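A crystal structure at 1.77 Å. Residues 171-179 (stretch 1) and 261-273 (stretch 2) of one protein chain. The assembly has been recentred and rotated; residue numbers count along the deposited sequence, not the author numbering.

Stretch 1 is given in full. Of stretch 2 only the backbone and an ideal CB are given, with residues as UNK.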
# COMPACT_ATOMS: atom_id res chain seq x y z
N LYS A 171 -16.43 -1.14 -2.28
CA LYS A 171 -17.52 -1.26 -3.21
C LYS A 171 -18.79 -0.59 -2.64
O LYS A 171 -19.82 -0.44 -3.34
CB LYS A 171 -17.76 -2.71 -3.52
CG LYS A 171 -16.61 -3.30 -4.39
CD LYS A 171 -17.00 -4.64 -5.00
CE LYS A 171 -15.78 -5.35 -5.50
NZ LYS A 171 -15.37 -4.72 -6.80
N ARG A 172 -18.65 -0.13 -1.42
CA ARG A 172 -19.76 0.47 -0.71
C ARG A 172 -19.75 1.99 -0.83
O ARG A 172 -18.71 2.64 -0.61
CB ARG A 172 -19.75 0.05 0.73
CG ARG A 172 -20.86 0.72 1.55
CD ARG A 172 -20.73 0.23 3.02
NE ARG A 172 -21.82 0.81 3.79
CZ ARG A 172 -21.94 0.76 5.11
NH1 ARG A 172 -20.98 0.22 5.87
NH2 ARG A 172 -22.98 1.38 5.67
N SER A 173 -20.91 2.52 -1.23
CA SER A 173 -21.10 3.98 -1.36
C SER A 173 -21.73 4.51 -0.11
O SER A 173 -22.57 3.82 0.50
CB SER A 173 -21.97 4.34 -2.55
OG SER A 173 -22.26 5.78 -2.69
N PHE A 174 -21.33 5.74 0.30
CA PHE A 174 -21.88 6.40 1.48
C PHE A 174 -22.60 7.63 0.99
O PHE A 174 -21.96 8.57 0.46
CB PHE A 174 -20.72 6.82 2.40
CG PHE A 174 -20.05 5.61 3.09
CD1 PHE A 174 -20.39 5.28 4.40
CD2 PHE A 174 -19.23 4.75 2.37
CE1 PHE A 174 -19.80 4.18 5.04
CE2 PHE A 174 -18.72 3.58 2.98
CZ PHE A 174 -19.01 3.31 4.33
N PRO A 175 -23.96 7.63 1.04
CA PRO A 175 -24.63 8.76 0.35
C PRO A 175 -24.38 10.12 0.96
O PRO A 175 -24.50 11.15 0.29
CB PRO A 175 -26.15 8.40 0.47
CG PRO A 175 -26.20 7.34 1.54
CD PRO A 175 -24.91 6.63 1.61
N ARG A 176 -23.95 10.17 2.23
CA ARG A 176 -23.63 11.42 2.84
C ARG A 176 -22.12 11.69 2.93
O ARG A 176 -21.67 12.39 3.84
CB ARG A 176 -24.30 11.61 4.22
CG ARG A 176 -25.82 11.34 4.21
CD ARG A 176 -26.56 12.21 3.15
NE ARG A 176 -27.74 11.43 2.70
CZ ARG A 176 -28.31 11.59 1.51
NH1 ARG A 176 -29.34 10.83 1.21
NH2 ARG A 176 -27.94 12.52 0.63
N GLN A 177 -21.32 11.06 2.05
CA GLN A 177 -19.85 11.32 2.11
C GLN A 177 -19.67 12.86 2.04
O GLN A 177 -20.29 13.51 1.19
CB GLN A 177 -19.18 10.69 0.90
CG GLN A 177 -17.64 11.02 0.81
CD GLN A 177 -16.95 10.21 -0.28
OE1 GLN A 177 -17.20 9.03 -0.44
NE2 GLN A 177 -15.94 10.84 -0.91
N LEU A 178 -18.77 13.41 2.90
CA LEU A 178 -18.60 14.87 2.89
C LEU A 178 -17.24 15.20 2.37
O LEU A 178 -16.29 14.48 2.70
CB LEU A 178 -18.74 15.45 4.29
CG LEU A 178 -20.05 15.01 4.93
CD1 LEU A 178 -20.06 15.60 6.34
CD2 LEU A 178 -21.31 15.42 4.09
N GLY A 179 -17.12 16.33 1.65
CA GLY A 179 -15.80 16.94 1.42
C GLY A 179 -15.70 18.10 2.43
O GLY A 179 -16.73 18.71 2.79
N UNK A 261 -11.88 14.19 3.12
CA UNK A 261 -13.26 13.72 3.02
C UNK A 261 -13.58 12.93 4.29
O UNK A 261 -12.71 12.36 5.00
CB UNK A 261 -13.47 12.87 1.77
N UNK A 262 -14.88 12.83 4.55
CA UNK A 262 -15.38 12.11 5.71
C UNK A 262 -16.46 11.12 5.30
O UNK A 262 -17.29 11.44 4.51
CB UNK A 262 -15.92 13.09 6.76
N UNK A 263 -16.45 9.90 5.85
CA UNK A 263 -17.60 9.04 5.80
C UNK A 263 -17.97 8.55 7.21
O UNK A 263 -17.13 8.41 8.07
CB UNK A 263 -17.33 7.86 4.86
N UNK A 264 -19.25 8.34 7.42
CA UNK A 264 -19.69 7.92 8.75
C UNK A 264 -19.87 6.42 8.74
O UNK A 264 -20.86 5.91 8.24
CB UNK A 264 -20.99 8.62 9.16
N UNK A 265 -18.90 5.71 9.29
CA UNK A 265 -18.99 4.24 9.29
C UNK A 265 -19.57 3.70 10.58
O UNK A 265 -19.76 4.47 11.55
CB UNK A 265 -17.61 3.62 9.06
N UNK A 266 -19.95 2.40 10.54
CA UNK A 266 -20.41 1.67 11.72
C UNK A 266 -19.48 1.92 12.92
O UNK A 266 -19.97 1.97 14.04
CB UNK A 266 -20.49 0.17 11.42
N UNK A 267 -18.19 2.16 12.69
CA UNK A 267 -17.22 2.33 13.79
C UNK A 267 -16.90 3.78 14.18
O UNK A 267 -16.08 4.09 15.04
CB UNK A 267 -15.91 1.64 13.40
N UNK A 268 -17.53 4.70 13.46
CA UNK A 268 -17.41 6.11 13.76
C UNK A 268 -17.01 6.83 12.46
O UNK A 268 -16.84 6.22 11.38
CB UNK A 268 -16.39 6.35 14.88
N UNK A 269 -16.79 8.11 12.60
CA UNK A 269 -16.36 8.99 11.50
C UNK A 269 -14.97 8.68 11.09
O UNK A 269 -14.07 8.52 11.92
CB UNK A 269 -16.46 10.47 11.89
N UNK A 270 -14.75 8.57 9.79
CA UNK A 270 -13.44 8.27 9.27
C UNK A 270 -13.02 9.35 8.21
O UNK A 270 -13.86 9.81 7.43
CB UNK A 270 -13.44 6.87 8.66
N UNK A 271 -11.73 9.68 8.17
CA UNK A 271 -11.17 10.75 7.33
C UNK A 271 -10.25 10.11 6.31
O UNK A 271 -9.51 9.17 6.60
CB UNK A 271 -10.42 11.79 8.16
N UNK A 272 -10.25 10.65 5.09
CA UNK A 272 -9.34 10.21 4.09
C UNK A 272 -9.24 11.27 3.00
O UNK A 272 -10.15 12.14 2.88
CB UNK A 272 -9.78 8.86 3.52
N UNK A 273 -8.17 11.18 2.20
CA UNK A 273 -8.05 11.94 0.97
C UNK A 273 -7.31 11.12 -0.09
O UNK A 273 -7.29 11.46 -1.25
OXT UNK A 273 -6.71 10.13 0.25
CB UNK A 273 -7.33 13.26 1.23

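Stretch 2 is a hairpin whose first strand pairs antiparallel with the end of stretch 1 through 261 and 262. L178 N donates to the O of 262 and the N of 262 donates to L178 O, both at 2.9 Å.

Position 261 lies opposite G179, in a non-hydrogen-bonded pair. Its CB sits 3.4 Å from L178 O and 4.2 Å from Q177 NE2. A broad, flat or branched apolar group would suit. The residue is F261, chi1 m; its CD1 lies 3.6 Å from G179 CA and 3.7 Å from Q177 NE2. A CB on G179 would fall 3.2 Å from F261 CE1, so the ring uses room that the glycine leaves free.

At 262 the CB points to the same face as the side chain of L178, across a hydrogen-bonded pair. An aliphatic group is favoured: leucine, isoleucine, valine or methionine. L262 packs here, its CB 4.3 Å from L178 CB.

The CB of 263 points sideways, yet lies 3.9 Å from F174 CG. A branched aliphatic chain could cover the ring. I263 does: its CD1 stands 3.9 Å from the centroid of the F174 ring, over the face in a CH-pi contact, while its CG2 is 3.8 Å from both F174 CB and Q177 CG.

Position 264 has nothing of stretch 1 near its CB, so many polar residues would serve. H264 leads away; its backbone O lies 3.8 Å from F174 CE1, at the ring edge.

At 265 the CB is 4.6 Å from F174 CE1 and a turn begins: valine or threonine would suit the ring, serine or asparagine the turn. T265 serves both: CG2 is 4.1 Å from F174 CE1, and OG1 donates to the O of 268 and accepts from the N of 267.

The CB of 266 is not itself in contact, but R172 offers a positive charge within reach of a long acid. E266 OE1 forms a salt bridge with R172, accepting a hydrogen bond from NH1 at 3.0 Å and a weak one from NH2 at 3.3 Å.

Position 267, in the turn, is out of reach and tolerant; it is D267. At 268, phi 128° would jam a CB against the preceding carbonyl, which calls for G268.

From 269 a large apolar group, aromatic or methionine, could reach L178; W269 brings CH2 to 4.3 Å from L178 CD1. Positions 270 and 271 are out of reach, so stretch 1 sets no rule; they are R270, whose NH1 donates to W269 O, and M271, a selenomethionine. At 272 a long or aromatic group could reach Q177, and F272 presents its ring edge, CZ 3.7 Å from Q177 NE2. Position 273, the chain end, is unconstrained by stretch 1; it is D273.

Stretch 2 261-273: FLIHTEDGWRMFD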
# COMPACT_ATOMS: atom_id res chain seq x y z
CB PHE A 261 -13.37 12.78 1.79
CG PHE A 261 -13.19 13.53 0.51
CD1 PHE A 261 -14.31 14.11 -0.14
CD2 PHE A 261 -11.91 13.63 -0.07
CE1 PHE A 261 -14.18 14.83 -1.33
CE2 PHE A 261 -11.76 14.34 -1.29
CZ PHE A 261 -12.86 14.97 -1.88
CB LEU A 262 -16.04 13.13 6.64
CG LEU A 262 -15.11 14.11 7.36
CD1 LEU A 262 -15.98 15.29 7.80
CD2 LEU A 262 -14.44 13.47 8.57
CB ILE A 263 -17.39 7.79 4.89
CG1 ILE A 263 -16.05 7.07 5.22
CG2 ILE A 263 -17.38 8.29 3.46
CD1 ILE A 263 -15.90 5.77 4.38
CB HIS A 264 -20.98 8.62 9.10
CG HIS A 264 -21.35 8.52 10.57
ND1 HIS A 264 -22.40 9.20 11.10
CD2 HIS A 264 -20.74 7.85 11.62
CE1 HIS A 264 -22.46 8.94 12.46
NE2 HIS A 264 -21.45 8.13 12.77
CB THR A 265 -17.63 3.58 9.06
OG1 THR A 265 -16.85 3.65 10.24
CG2 THR A 265 -16.90 4.33 7.92
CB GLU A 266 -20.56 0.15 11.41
CG GLU A 266 -21.93 -0.39 10.89
CD GLU A 266 -22.63 0.23 9.66
OE1 GLU A 266 -22.41 -0.19 8.46
OE2 GLU A 266 -23.54 1.06 9.90
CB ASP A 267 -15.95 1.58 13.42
CG ASP A 267 -16.18 0.10 13.35
OD1 ASP A 267 -16.83 -0.39 14.29
OD2 ASP A 267 -15.75 -0.53 12.38
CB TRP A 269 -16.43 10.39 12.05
CG TRP A 269 -17.83 10.93 12.05
CD1 TRP A 269 -18.71 11.07 13.14
CD2 TRP A 269 -18.57 11.37 10.90
NE1 TRP A 269 -19.94 11.53 12.72
CE2 TRP A 269 -19.90 11.77 11.38
CE3 TRP A 269 -18.27 11.53 9.55
CZ2 TRP A 269 -20.86 12.26 10.50
CZ3 TRP A 269 -19.25 12.04 8.71
CH2 TRP A 269 -20.51 12.40 9.19
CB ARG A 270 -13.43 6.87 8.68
CG ARG A 270 -13.68 5.76 9.72
CD ARG A 270 -12.51 5.70 10.67
NE ARG A 270 -12.62 4.59 11.65
CZ ARG A 270 -13.19 4.71 12.85
NH1 ARG A 270 -13.74 5.86 13.29
NH2 ARG A 270 -13.17 3.65 13.65
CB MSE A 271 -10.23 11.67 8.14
CG MSE A 271 -11.07 12.41 9.20
SE MSE A 271 -9.88 13.41 10.41
CE MSE A 271 -9.23 11.82 11.42
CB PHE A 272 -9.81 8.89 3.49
CG PHE A 272 -11.15 8.98 2.77
CD1 PHE A 272 -11.18 9.19 1.40
CD2 PHE A 272 -12.33 8.88 3.50
CE1 PHE A 272 -12.39 9.29 0.70
CE2 PHE A 272 -13.57 9.00 2.80
CZ PHE A 272 -13.57 9.18 1.42
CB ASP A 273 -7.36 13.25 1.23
CG ASP A 273 -7.64 14.26 0.11
OD1 ASP A 273 -8.64 14.15 -0.62
OD2 ASP A 273 -6.88 15.17 -0.06
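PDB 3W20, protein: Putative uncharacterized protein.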